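Local atomic coordinates of uncharacterized protein (Eubacterium siraeum, PDB entry 4NZK), a protein that is of unknown function but belongs to the DHHW family of the SGNH hydrolase clan and so may act as a hydrolase. Residues F92-V96 / Y316-K322; N101-M105 / L137-V143; I285-S289 / D309-F313; A170-A174 / A293-F298; S249-D253 / T262-G266. All coordinates share one frame; numbering follows the deposited sequence.

Interaction 1 (F92-V96 / Y316-K322)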
# COMPACT_ATOMS: atom_id res chain seq x y z
N PHE A 92 15.56 12.33 1.96
CA PHE A 92 14.33 13.07 1.89
C PHE A 92 14.09 13.80 3.21
O PHE A 92 13.70 14.98 3.21
CB PHE A 92 13.15 12.13 1.57
CG PHE A 92 11.83 12.84 1.55
CD1 PHE A 92 11.39 13.48 0.42
CD2 PHE A 92 11.06 12.87 2.67
CE1 PHE A 92 10.18 14.14 0.42
CE2 PHE A 92 9.86 13.54 2.69
CZ PHE A 92 9.43 14.17 1.56
N LYS A 93 14.24 13.09 4.33
CA LYS A 93 14.02 13.69 5.64
C LYS A 93 14.98 14.87 5.89
O LYS A 93 14.56 15.92 6.40
CB LYS A 93 14.12 12.64 6.73
CG LYS A 93 14.13 13.22 8.14
CD LYS A 93 12.87 13.96 8.55
CE LYS A 93 13.10 14.59 9.93
NZ LYS A 93 11.83 15.19 10.44
N GLU A 94 16.25 14.71 5.48
CA GLU A 94 17.20 15.82 5.65
C GLU A 94 16.70 17.06 4.86
O GLU A 94 16.89 18.19 5.31
CB GLU A 94 18.60 15.43 5.15
CG GLU A 94 19.35 14.39 5.95
CD GLU A 94 20.62 13.87 5.22
OE1 GLU A 94 21.06 14.46 4.19
OE2 GLU A 94 21.15 12.83 5.67
N LYS A 95 16.17 16.83 3.67
CA LYS A 95 15.68 17.91 2.79
C LYS A 95 14.46 18.63 3.32
O LYS A 95 14.30 19.83 3.13
CB LYS A 95 15.35 17.40 1.39
CG LYS A 95 16.52 16.81 0.64
CD LYS A 95 17.75 17.66 0.80
CE LYS A 95 18.88 17.16 -0.09
NZ LYS A 95 19.89 18.20 -0.40
N VAL A 96 13.55 17.89 3.98
CA VAL A 96 12.35 18.54 4.51
C VAL A 96 12.53 19.11 5.92
O VAL A 96 11.80 20.00 6.33
CB VAL A 96 11.09 17.67 4.38
CG1 VAL A 96 10.82 17.34 2.93
CG2 VAL A 96 11.14 16.40 5.24
N TYR A 316 10.02 17.70 -7.87
CA TYR A 316 11.02 17.56 -6.80
C TYR A 316 10.27 17.52 -5.46
O TYR A 316 9.70 18.49 -5.01
CB TYR A 316 12.02 18.69 -6.86
CG TYR A 316 13.06 18.67 -5.76
CD1 TYR A 316 13.91 17.57 -5.58
CD2 TYR A 316 13.22 19.75 -4.90
CE1 TYR A 316 14.89 17.55 -4.58
CE2 TYR A 316 14.19 19.74 -3.90
CZ TYR A 316 15.02 18.64 -3.74
OH TYR A 316 15.97 18.64 -2.76
N ALA A 317 10.25 16.35 -4.85
CA ALA A 317 9.38 16.10 -3.70
C ALA A 317 9.56 17.07 -2.52
O ALA A 317 8.55 17.50 -1.92
CB ALA A 317 9.44 14.63 -3.26
N PRO A 318 10.80 17.43 -2.17
CA PRO A 318 10.90 18.33 -1.01
C PRO A 318 10.21 19.68 -1.25
O PRO A 318 9.59 20.25 -0.34
CB PRO A 318 12.41 18.45 -0.80
CG PRO A 318 12.92 17.13 -1.31
CD PRO A 318 12.09 16.84 -2.54
N ASP A 319 10.29 20.18 -2.48
CA ASP A 319 9.61 21.43 -2.81
C ASP A 319 8.09 21.23 -2.86
O ASP A 319 7.34 22.12 -2.48
CB ASP A 319 10.11 21.97 -4.14
CG ASP A 319 11.45 22.68 -4.02
OD1 ASP A 319 11.99 22.87 -2.90
OD2 ASP A 319 11.94 23.09 -5.11
N PHE A 320 7.63 20.08 -3.34
CA PHE A 320 6.19 19.77 -3.30
C PHE A 320 5.65 19.79 -1.86
O PHE A 320 4.56 20.30 -1.61
CB PHE A 320 6.00 18.40 -3.98
CG PHE A 320 4.59 17.95 -4.06
CD1 PHE A 320 3.74 18.49 -5.01
CD2 PHE A 320 4.12 16.96 -3.25
CE1 PHE A 320 2.45 18.06 -5.13
CE2 PHE A 320 2.82 16.52 -3.35
CZ PHE A 320 1.99 17.06 -4.31
N ILE A 321 6.41 19.23 -0.91
CA ILE A 321 6.04 19.26 0.51
C ILE A 321 5.92 20.71 1.01
O ILE A 321 4.94 21.08 1.69
CB ILE A 321 7.07 18.45 1.36
CG1 ILE A 321 6.62 17.00 1.52
CG2 ILE A 321 7.26 18.97 2.79
CD1 ILE A 321 6.15 16.30 0.30
N LYS A 322 6.93 21.51 0.69
CA LYS A 322 6.99 22.89 1.18
C LYS A 322 5.87 23.72 0.58
O LYS A 322 5.14 24.44 1.31
CB LYS A 322 8.36 23.50 0.85
CG LYS A 322 9.48 22.83 1.60
CD LYS A 322 10.86 23.27 1.12
CE LYS A 322 11.96 22.55 1.90
NZ LYS A 322 11.69 21.10 1.90
O HOH W 1 10.32 21.51 4.59
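Phe-92 and Val-96 of helix 83-96 meet Ala-317, Pro-318 and Ile-321 of helix 317-323 in a helix-helix contact of the alpha/beta fold, both helices lying on the central mixed sheet. The short segments cross at -42° with their axes 9.6 Å apart at closest approach. Phe-92 swings its ring away from its own backbone N (chi1 177°) and points it at the other helix, whose side chains meet the ring at its edge: CE1 of Phe-92 lies 3.8 Å from CB of Ala-317, while CZ faces CG1 of Ile-321, which comes from the opposite direction. CG1 of Val-96, one turn on, lies over one face of the Phe-92 ring near its rim and also touches CG2 of Ile-321 at 3.9 Å. Phe-331 meets Phe-92 edge-to-face, and strand 101-107 adds Val-102, so apolar side chains pack the side facing the sheet. Toward solvent, CB of Lys-95 rests on CG of Pro-318 at 3.6 Å; in the conformer given, the Lys-95 chain then bends at chi2 and leads off past the hydroxyl of Tyr-316. Pro-318 CD sits over the centre of the ring of Tyr-316, the residue at the N-cap position. Lys-322 runs extended until its last torsion (chi4 50°) turns the ammonium group toward the other helix. There NZ donates to Lys-95 O and to Pro-318 O, each at 3.2 Å and each from above the carbonyl plane, and it also donates to a water that in turn donates to Val-96 O at 2.7 Å.

Interaction 2 (N101-M105 / L137-V143)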
# COMPACT_ATOMS: atom_id res chain seq x y z
N ASN A 101 7.18 15.64 9.84
CA ASN A 101 7.38 14.26 10.33
C ASN A 101 7.29 13.32 9.16
O ASN A 101 6.36 13.42 8.37
CB ASN A 101 6.40 13.86 11.44
CG ASN A 101 6.89 14.33 12.78
OD1 ASN A 101 8.11 14.51 12.98
ND2 ASN A 101 5.99 14.48 13.72
N VAL A 102 8.29 12.44 9.06
CA VAL A 102 8.37 11.46 7.97
C VAL A 102 8.28 10.08 8.62
O VAL A 102 8.99 9.79 9.60
CB VAL A 102 9.67 11.60 7.20
CG1 VAL A 102 9.75 10.59 6.06
CG2 VAL A 102 9.81 13.05 6.67
N PHE A 103 7.36 9.27 8.08
CA PHE A 103 7.04 7.96 8.62
C PHE A 103 7.34 6.92 7.53
O PHE A 103 7.22 7.19 6.33
CB PHE A 103 5.56 7.84 8.95
CG PHE A 103 5.05 8.79 10.01
CD1 PHE A 103 4.78 10.14 9.72
CD2 PHE A 103 4.79 8.33 11.28
CE1 PHE A 103 4.24 10.97 10.70
CE2 PHE A 103 4.28 9.16 12.26
CZ PHE A 103 4.02 10.48 11.98
N ASN A 104 7.73 5.73 7.98
CA ASN A 104 8.00 4.61 7.09
C ASN A 104 7.14 3.41 7.53
O ASN A 104 7.14 3.05 8.70
CB ASN A 104 9.45 4.21 7.28
CG ASN A 104 9.80 2.95 6.53
OD1 ASN A 104 9.66 2.90 5.32
ND2 ASN A 104 10.24 1.91 7.25
N MSE A 105 6.44 2.82 6.57
CA MSE A 105 5.65 1.59 6.85
C MSE A 105 5.79 0.64 5.69
O MSE A 105 5.08 0.75 4.68
CB MSE A 105 4.20 1.95 7.20
CG MSE A 105 3.48 0.66 7.72
SE MSE A 105 1.71 1.04 8.43
CE MSE A 105 0.95 1.83 6.86
N LEU A 137 17.24 3.77 9.38
CA LEU A 137 16.55 5.07 9.31
C LEU A 137 17.13 6.06 10.29
O LEU A 137 17.53 5.68 11.40
CB LEU A 137 15.08 4.93 9.62
CG LEU A 137 14.28 4.14 8.61
CD1 LEU A 137 12.88 3.93 9.16
CD2 LEU A 137 14.29 4.76 7.22
N VAL A 138 17.17 7.33 9.88
CA VAL A 138 17.64 8.44 10.70
C VAL A 138 16.54 9.52 10.69
O VAL A 138 16.22 10.10 9.65
CB VAL A 138 18.94 9.04 10.17
CG1 VAL A 138 19.34 10.27 10.98
CG2 VAL A 138 20.04 8.00 10.19
N ASN A 139 15.96 9.75 11.87
CA ASN A 139 14.90 10.73 12.08
C ASN A 139 13.65 10.50 11.21
O ASN A 139 12.94 11.42 10.84
CB ASN A 139 15.42 12.15 11.89
CG ASN A 139 16.49 12.49 12.86
OD1 ASN A 139 16.43 12.07 14.02
ND2 ASN A 139 17.51 13.25 12.40
N VAL A 140 13.41 9.24 10.92
CA VAL A 140 12.20 8.78 10.24
C VAL A 140 11.50 7.84 11.21
O VAL A 140 12.14 6.93 11.76
CB VAL A 140 12.51 8.08 8.90
CG1 VAL A 140 11.27 7.50 8.25
CG2 VAL A 140 13.15 9.07 7.96
N ILE A 141 10.21 8.04 11.40
CA ILE A 141 9.44 7.25 12.37
C ILE A 141 8.99 5.94 11.76
O ILE A 141 8.27 5.93 10.78
CB ILE A 141 8.19 8.06 12.81
CG1 ILE A 141 8.63 9.38 13.44
CG2 ILE A 141 7.32 7.24 13.73
CD1 ILE A 141 7.51 10.38 13.55
N ASN A 142 9.39 4.84 12.35
CA ASN A 142 9.03 3.54 11.81
C ASN A 142 7.70 3.11 12.38
O ASN A 142 7.48 3.19 13.56
CB ASN A 142 10.07 2.46 12.11
CG ASN A 142 9.75 1.18 11.36
OD1 ASN A 142 9.72 1.18 10.13
ND2 ASN A 142 9.46 0.12 12.08
N VAL A 143 6.82 2.62 11.51
CA VAL A 143 5.52 2.12 11.92
C VAL A 143 5.54 0.58 11.73
O VAL A 143 5.90 0.11 10.67
CB VAL A 143 4.39 2.72 11.06
CG1 VAL A 143 3.03 2.20 11.49
CG2 VAL A 143 4.43 4.22 11.06
O HOH W 2 10.46 12.70 11.04
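This is a parallel strand pairing at one border of the central mixed sheet, where the short strand 141-142 lies alongside strand 101-107. Three backbone bonds set the register: Ile-141 N donates to Val-102 O at 2.8 Å, Asn-104 N to Ile-141 O at 2.9 Å and Val-143 N to Asn-104 O at 2.9 Å. A water accepts from Val-102 N and donates to Asn-139 O, bridging the diverging backbones. On one face of the sheet Phe-103 and Ile-141 run side by side in the same direction; CD1 of Ile-141 lies over the Phe-103 ring, 4.0 Å from its centroid and 24° off the normal, a CH-pi contact. The ring also meets Phe-177 of helix 167-180 edge-to-face. The other face carries a polar pair, Asn-104 beside Asn-142. With both CG atoms anti to the backbone N, the amides extend the same way, planes 34° apart, and ND2 of Asn-104 reaches OD1 of Asn-142 at 3.0 Å, nearly along its C=O axis but bent to 143° at the hydrogen. CD1 of Leu-137 packs against CB and ND2 of Asn-104. Farther along, SE of selenomethionine Met-105 touches CG1 of Val-143 at 3.5 Å. Because Tyr-85 is hydrogen-bonded to OD1 of the buried Asn-104, both ends of this amide have a partner, which fixes its rotation beneath Leu-137 and Val-140.

Interaction 3 (I285-S289 / D309-F313). With EDO (1,2-ethanediol), chain B.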
# COMPACT_ATOMS: atom_id res chain seq x y z
N ILE A 285 1.47 10.99 0.89
CA ILE A 285 1.81 9.57 0.85
C ILE A 285 2.61 9.31 -0.41
O ILE A 285 2.23 9.72 -1.51
CB ILE A 285 0.57 8.68 0.79
CG1 ILE A 285 -0.37 8.99 1.94
CG2 ILE A 285 0.96 7.21 0.81
CD1 ILE A 285 -1.78 8.55 1.65
N PHE A 286 3.76 8.69 -0.23
CA PHE A 286 4.58 8.22 -1.32
C PHE A 286 4.56 6.72 -1.24
O PHE A 286 5.01 6.13 -0.29
CB PHE A 286 6.00 8.74 -1.20
CG PHE A 286 6.11 10.22 -1.47
CD1 PHE A 286 5.84 10.73 -2.72
CD2 PHE A 286 6.52 11.07 -0.45
CE1 PHE A 286 5.95 12.09 -2.95
CE2 PHE A 286 6.61 12.43 -0.68
CZ PHE A 286 6.32 12.92 -1.93
N LYS A 287 3.98 6.10 -2.26
CA LYS A 287 3.65 4.69 -2.17
C LYS A 287 3.94 3.89 -3.42
O LYS A 287 4.25 4.44 -4.47
CB LYS A 287 2.15 4.58 -1.79
CG LYS A 287 1.15 5.39 -2.64
CD LYS A 287 0.91 4.80 -3.99
CE LYS A 287 -0.11 5.55 -4.81
NZ LYS A 287 -0.35 4.81 -6.08
N ASP A 288 3.88 2.58 -3.26
CA ASP A 288 3.69 1.65 -4.36
C ASP A 288 2.20 1.23 -4.31
O ASP A 288 1.41 1.78 -3.53
CB ASP A 288 4.64 0.46 -4.28
CG ASP A 288 4.22 -0.58 -3.22
OD1 ASP A 288 3.23 -0.35 -2.45
OD2 ASP A 288 4.88 -1.68 -3.13
N SER A 289 1.78 0.27 -5.12
CA SER A 289 0.37 0.01 -5.20
C SER A 289 -0.29 -0.52 -3.91
O SER A 289 -1.51 -0.38 -3.76
CB SER A 289 0.03 -0.89 -6.39
OG SER A 289 0.66 -2.15 -6.29
N ASP A 309 2.72 8.31 -6.26
CA ASP A 309 3.36 7.03 -6.50
C ASP A 309 4.84 7.27 -6.79
O ASP A 309 5.19 8.07 -7.66
CB ASP A 309 2.73 6.31 -7.69
CG ASP A 309 3.07 4.83 -7.69
OD1 ASP A 309 4.26 4.50 -7.98
OD2 ASP A 309 2.15 4.01 -7.41
N ILE A 310 5.71 6.52 -6.12
CA ILE A 310 7.16 6.68 -6.31
C ILE A 310 7.64 6.37 -7.72
O ILE A 310 8.73 6.78 -8.09
CB ILE A 310 7.94 5.81 -5.30
CG1 ILE A 310 7.68 4.32 -5.56
CG2 ILE A 310 7.57 6.18 -3.87
CD1 ILE A 310 8.34 3.39 -4.59
N ARG A 311 6.84 5.65 -8.50
CA ARG A 311 7.17 5.33 -9.89
C ARG A 311 6.79 6.43 -10.91
O ARG A 311 7.35 6.48 -11.99
CB ARG A 311 6.48 4.02 -10.29
CG ARG A 311 6.91 2.84 -9.45
CD ARG A 311 5.93 1.69 -9.56
NE ARG A 311 4.67 1.95 -8.87
CZ ARG A 311 3.58 1.18 -9.01
NH1 ARG A 311 3.64 0.10 -9.81
NH2 ARG A 311 2.45 1.48 -8.37
N TYR A 312 5.85 7.31 -10.52
CA TYR A 312 5.20 8.26 -11.44
C TYR A 312 5.08 9.63 -10.76
O TYR A 312 4.02 10.05 -10.27
CB TYR A 312 3.79 7.78 -11.81
CG TYR A 312 3.74 6.34 -12.22
CD1 TYR A 312 4.32 5.91 -13.37
CD2 TYR A 312 3.13 5.40 -11.42
CE1 TYR A 312 4.26 4.59 -13.73
CE2 TYR A 312 3.07 4.06 -11.75
CZ TYR A 312 3.64 3.66 -12.92
OH TYR A 312 3.62 2.33 -13.30
N PHE A 313 6.18 10.34 -10.73
CA PHE A 313 6.22 11.59 -10.02
C PHE A 313 7.23 12.44 -10.72
O PHE A 313 8.42 12.12 -10.73
CB PHE A 313 6.63 11.35 -8.58
CG PHE A 313 6.53 12.59 -7.70
CD1 PHE A 313 5.30 12.95 -7.16
CD2 PHE A 313 7.65 13.34 -7.38
CE1 PHE A 313 5.18 14.06 -6.35
CE2 PHE A 313 7.53 14.46 -6.58
CZ PHE A 313 6.29 14.81 -6.04
C1 EDO B . -3.02 7.37 -7.14
O1 EDO B . -2.91 5.98 -6.84
C2 EDO B . -1.68 8.11 -7.02
O2 EDO B . -0.61 7.33 -7.54
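Lys-287 and Asp-309 meet in a salt bridge, NZ to OD2 at 2.9 Å, their side chains crossing at about a right angle. OD2 offers its anti lone pair. On the syn side Arg-311 grips the carboxylate side-on, NE to OD1 and NH2 to OD2, both at 2.7 Å, with the donors some 20° out of the carboxylate plane. OD1 takes a further bond from Arg-311 N at 2.9 Å, an Asx turn, so each carboxylate oxygen accepts two bonds and the group can hardly rotate. Behind this network, Lys-287 and Asp-309 form a parallel bridge between the ends of strands 282-287 and 304-309 in the central mixed sheet, where Ile-310 N donates to Lys-287 O at 3.0 Å. A type I beta turn from Asp-309 to Tyr-312 then leaves the sheet. On the other side of the sheet, CE1 of Phe-286 points at the face of the Phe-313 ring in a T-shaped pair, planes at 89° and centroids 5.6 Å apart, while Ile-310 CG2 packs on Phe-286 CB. Further out, Asp-267 forms salt bridges with both Lys-287 and Arg-311. Asn-292 and both oxygens of a bound ethanediol also surround NZ of Lys-287, more acceptors than three N-H can fully serve, so some must be shared. The Ser-289 hydroxyl is hydrogen-bonded to NE2 of His-164, consistent with the serine and histidine of SGNH hydrolase sites.

Interaction 4 (A170-A174 / A293-F298)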
# COMPACT_ATOMS: atom_id res chain seq x y z
N ALA A 170 -5.21 -3.52 4.78
CA ALA A 170 -4.75 -2.13 4.68
C ALA A 170 -5.26 -1.31 5.84
O ALA A 170 -4.55 -0.41 6.30
CB ALA A 170 -5.17 -1.52 3.38
N TYR A 171 -6.49 -1.59 6.30
CA TYR A 171 -7.02 -0.89 7.46
C TYR A 171 -6.16 -1.08 8.69
O TYR A 171 -5.90 -0.12 9.43
CB TYR A 171 -8.45 -1.40 7.78
CG TYR A 171 -9.03 -0.86 9.05
CD1 TYR A 171 -9.54 0.45 9.11
CD2 TYR A 171 -9.02 -1.61 10.21
CE1 TYR A 171 -10.07 0.96 10.30
CE2 TYR A 171 -9.57 -1.10 11.41
CZ TYR A 171 -10.08 0.19 11.45
OH TYR A 171 -10.66 0.69 12.62
N TYR A 172 -5.74 -2.32 8.96
CA TYR A 172 -4.90 -2.53 10.15
C TYR A 172 -3.56 -1.81 10.06
O TYR A 172 -3.04 -1.34 11.08
CB TYR A 172 -4.70 -3.99 10.43
CG TYR A 172 -5.96 -4.66 10.94
CD1 TYR A 172 -6.58 -4.23 12.10
CD2 TYR A 172 -6.54 -5.70 10.25
CE1 TYR A 172 -7.77 -4.83 12.56
CE2 TYR A 172 -7.71 -6.30 10.69
CZ TYR A 172 -8.31 -5.88 11.85
OH TYR A 172 -9.45 -6.52 12.33
N ALA A 173 -2.98 -1.72 8.87
CA ALA A 173 -1.75 -0.98 8.69
C ALA A 173 -2.01 0.52 8.83
O ALA A 173 -1.26 1.21 9.55
CB ALA A 173 -1.12 -1.32 7.36
N ALA A 174 -3.10 1.01 8.23
CA ALA A 174 -3.47 2.41 8.36
C ALA A 174 -3.69 2.75 9.83
O ALA A 174 -3.29 3.82 10.31
CB ALA A 174 -4.70 2.75 7.54
N ALA A 293 -4.74 1.12 -1.15
CA ALA A 293 -5.84 0.67 -0.28
C ALA A 293 -5.83 1.28 1.10
O ALA A 293 -6.80 1.15 1.84
CB ALA A 293 -5.87 -0.85 -0.19
N GLU A 294 -4.73 1.93 1.46
CA GLU A 294 -4.66 2.62 2.76
C GLU A 294 -5.43 3.93 2.72
O GLU A 294 -5.93 4.37 3.73
CB GLU A 294 -3.21 2.94 3.16
CG GLU A 294 -2.33 1.70 3.33
CD GLU A 294 -0.86 2.02 3.64
OE1 GLU A 294 -0.59 3.05 4.27
OE2 GLU A 294 0.03 1.19 3.27
N VAL A 295 -5.51 4.55 1.55
CA VAL A 295 -6.01 5.93 1.44
C VAL A 295 -7.40 6.15 2.01
O VAL A 295 -7.58 7.13 2.76
CB VAL A 295 -5.88 6.46 -0.01
CG1 VAL A 295 -6.50 7.84 -0.16
CG2 VAL A 295 -4.41 6.52 -0.41
N PRO A 296 -8.36 5.24 1.74
CA PRO A 296 -9.69 5.46 2.31
C PRO A 296 -9.69 5.59 3.84
O PRO A 296 -10.57 6.24 4.41
CB PRO A 296 -10.45 4.19 1.87
CG PRO A 296 -9.82 3.85 0.54
CD PRO A 296 -8.35 4.09 0.81
N PHE A 297 -8.72 4.97 4.49
CA PHE A 297 -8.64 4.94 5.97
C PHE A 297 -7.94 6.14 6.56
O PHE A 297 -7.80 6.20 7.77
CB PHE A 297 -7.97 3.64 6.41
CG PHE A 297 -8.60 2.42 5.81
CD1 PHE A 297 -9.95 2.15 6.04
CD2 PHE A 297 -7.89 1.57 4.98
CE1 PHE A 297 -10.58 1.04 5.48
CE2 PHE A 297 -8.51 0.48 4.41
CZ PHE A 297 -9.84 0.21 4.65
N PHE A 298 -7.52 7.08 5.72
CA PHE A 298 -6.91 8.32 6.21
C PHE A 298 -7.85 9.53 6.17
O PHE A 298 -7.58 10.55 6.81
CB PHE A 298 -5.65 8.68 5.42
CG PHE A 298 -4.57 7.64 5.49
CD1 PHE A 298 -4.35 6.92 6.63
CD2 PHE A 298 -3.77 7.41 4.39
CE1 PHE A 298 -3.31 6.00 6.69
CE2 PHE A 298 -2.75 6.48 4.44
CZ PHE A 298 -2.53 5.78 5.58
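Tyr-171 of helix 167-180 and Phe-297 of the helix-like loop 293-298 form the tight centre of this contact. The edge of the tyrosine ring points at the face of the phenylalanine, a T-shaped pair with planes at 77° and centroids 5.3 Å apart. The same Phe-297 face receives CB of Tyr-171 almost over its middle, 3.8 Å from the centroid and 12° off the normal, a CH-pi contact. Tyr-171 chi1 of 173° carries the ring so that its CD1 edge comes over the face that CB covers, 3.5 Å from CD1 of Phe-297. The alanines allow close approach: CB of Ala-174 touches both CB of Phe-297 and CE1 of Phe-298 at 3.6 Å, and CB of Ala-170 lies 3.7 Å from CB of Ala-293. Packing is looser at Glu-294, whose CG stands 4.3 Å from CB of Ala-170, and partly exposed Tyr-172 points away from the loop. No hydrogen bond crosses the contact; Tyr-171 OH bonds to Lys-186 O, and Glu-294 OE2 to Thr-332 OG1. Helix 167-180 is thereby joined to the crossover between strands 282-287 and 304-309, with Phe-298 reaching Leu-283 and Ile-285 and Ala-173 lying against Met-105 of strand 101-107.

Interaction 5 (S249-D253 / T262-G266). With EDO (1,2-ethanediol), chain B.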
# COMPACT_ATOMS: atom_id res chain seq x y z
N SER A 249 -14.52 11.68 -6.47
CA SER A 249 -14.48 10.53 -5.56
C SER A 249 -13.14 9.82 -5.70
O SER A 249 -12.48 9.91 -6.73
CB SER A 249 -15.58 9.52 -5.92
OG SER A 249 -15.54 8.40 -5.06
N ILE A 250 -12.72 9.16 -4.63
CA ILE A 250 -11.56 8.26 -4.73
C ILE A 250 -11.96 6.85 -5.12
O ILE A 250 -11.10 6.00 -5.27
CB ILE A 250 -10.69 8.20 -3.45
CG1 ILE A 250 -11.49 7.63 -2.30
CG2 ILE A 250 -10.07 9.56 -3.18
CD1 ILE A 250 -10.61 7.38 -1.09
N PHE A 251 -13.26 6.57 -5.23
CA PHE A 251 -13.75 5.24 -5.61
C PHE A 251 -14.22 5.28 -7.03
O PHE A 251 -15.14 6.04 -7.36
CB PHE A 251 -14.87 4.76 -4.66
CG PHE A 251 -14.45 4.76 -3.22
CD1 PHE A 251 -13.75 3.70 -2.68
CD2 PHE A 251 -14.72 5.85 -2.41
CE1 PHE A 251 -13.31 3.72 -1.35
CE2 PHE A 251 -14.28 5.89 -1.10
CZ PHE A 251 -13.58 4.80 -0.55
N VAL A 252 -13.59 4.45 -7.86
CA VAL A 252 -13.83 4.42 -9.28
C VAL A 252 -14.47 3.10 -9.65
O VAL A 252 -13.96 2.04 -9.31
CB VAL A 252 -12.49 4.61 -10.02
CG1 VAL A 252 -12.68 4.63 -11.54
CG2 VAL A 252 -11.87 5.94 -9.62
N ASP A 253 -15.55 3.15 -10.40
CA ASP A 253 -16.22 1.90 -10.84
C ASP A 253 -15.32 1.08 -11.76
O ASP A 253 -14.63 1.64 -12.63
CB ASP A 253 -17.54 2.20 -11.54
CG ASP A 253 -18.61 2.72 -10.58
OD1 ASP A 253 -18.48 2.52 -9.35
OD2 ASP A 253 -19.58 3.33 -11.07
N THR A 262 -10.38 0.05 -7.99
CA THR A 262 -11.43 0.87 -7.37
C THR A 262 -10.82 2.10 -6.68
O THR A 262 -11.41 3.18 -6.66
CB THR A 262 -12.23 0.04 -6.35
OG1 THR A 262 -12.83 -1.07 -7.03
CG2 THR A 262 -13.27 0.87 -5.66
N PHE A 263 -9.65 1.94 -6.08
CA PHE A 263 -8.98 3.06 -5.39
C PHE A 263 -8.23 3.96 -6.39
O PHE A 263 -7.15 3.63 -6.86
CB PHE A 263 -8.04 2.52 -4.31
CG PHE A 263 -8.72 1.51 -3.42
CD1 PHE A 263 -9.88 1.83 -2.75
CD2 PHE A 263 -8.22 0.22 -3.31
CE1 PHE A 263 -10.53 0.87 -1.98
CE2 PHE A 263 -8.83 -0.73 -2.56
CZ PHE A 263 -10.00 -0.41 -1.87
N MSE A 264 -8.88 5.06 -6.72
CA MSE A 264 -8.38 6.14 -7.58
C MSE A 264 -8.08 5.77 -9.01
O MSE A 264 -7.49 6.57 -9.75
CB MSE A 264 -7.17 6.78 -6.94
CG MSE A 264 -7.57 7.28 -5.55
SE MSE A 264 -6.00 7.75 -4.50
CE MSE A 264 -5.38 5.94 -4.05
N GLY A 265 -8.52 4.57 -9.44
CA GLY A 265 -8.44 4.16 -10.83
C GLY A 265 -7.11 3.69 -11.39
O GLY A 265 -7.05 3.21 -12.51
N GLY A 266 -6.06 3.76 -10.61
CA GLY A 266 -4.73 3.50 -11.15
C GLY A 266 -3.70 4.34 -10.45
O GLY A 266 -4.03 5.09 -9.48
C1 EDO B . -3.02 7.37 -7.14
O1 EDO B . -2.91 5.98 -6.84
C2 EDO B . -1.68 8.11 -7.02
O2 EDO B . -0.61 7.33 -7.54
O HOH W 3 -15.27 -0.73 -8.37
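The long loop between strands 229-234 and 270-275 folds back on itself here, Ile-250 to Val-252 pairing with Thr-262 to Met-264. Met-264 N donates to Ile-250 O at 2.8 Å, and Val-252 N donates to Thr-262 O at 2.8 Å. These bonds flank Phe-251 and Phe-263 in a single beta bridge, with no regular strand on either side. Both phenylalanines leave the backbone on the side away from the other segment, yet their rings meet edge to edge, CE1 of Phe-251 to CE1 of Phe-263 at 4.0 Å. An ST turn precedes the bridge: Ser-249 OG accepts from Phe-251 N at 2.9 Å. Ile-250 and selenomethionine Met-264, in the conformer given, lie side by side, CB to CG at 3.9 Å, while CG2 of Val-252 sits against Gly-265 N at 3.6 Å. At the far end a water donates to both Val-252 O and Thr-262 OG1, a hydroxyl also bonded to Ala-259 O. Outside the pair, Ile-250 and Met-264 face strands 229-234 and 270-275, whereas Phe-263 packs on Phe-220 and Tyr-222 of strand 218-224. Gly-266 O accepts from O1 of a bound ethanediol at 3.0 Å.

From the N terminus, helix 83-96 opens interaction 1, which closes at helix 317-323 and encloses the other four. Interaction 2 closes a short loop within it, pairing the sheet's border strand. Next, helix 167-180 opens interaction 4, which closes at 293-298 and has interaction 5 nested inside. Interaction 3 opens at 285-289, before interaction 4 closes, so these two cross; Ile-285 touches Phe-298 and Val-295. Interaction 1 touches 2 through Val-96 and Val-102, and 3 through Phe-92 and Phe-286. Met-105 links 2 to 4, Phe-263 links 5 to 4, and one ethanediol contacts both 3 and 5, tying the sheet to its covering helices and the long loop.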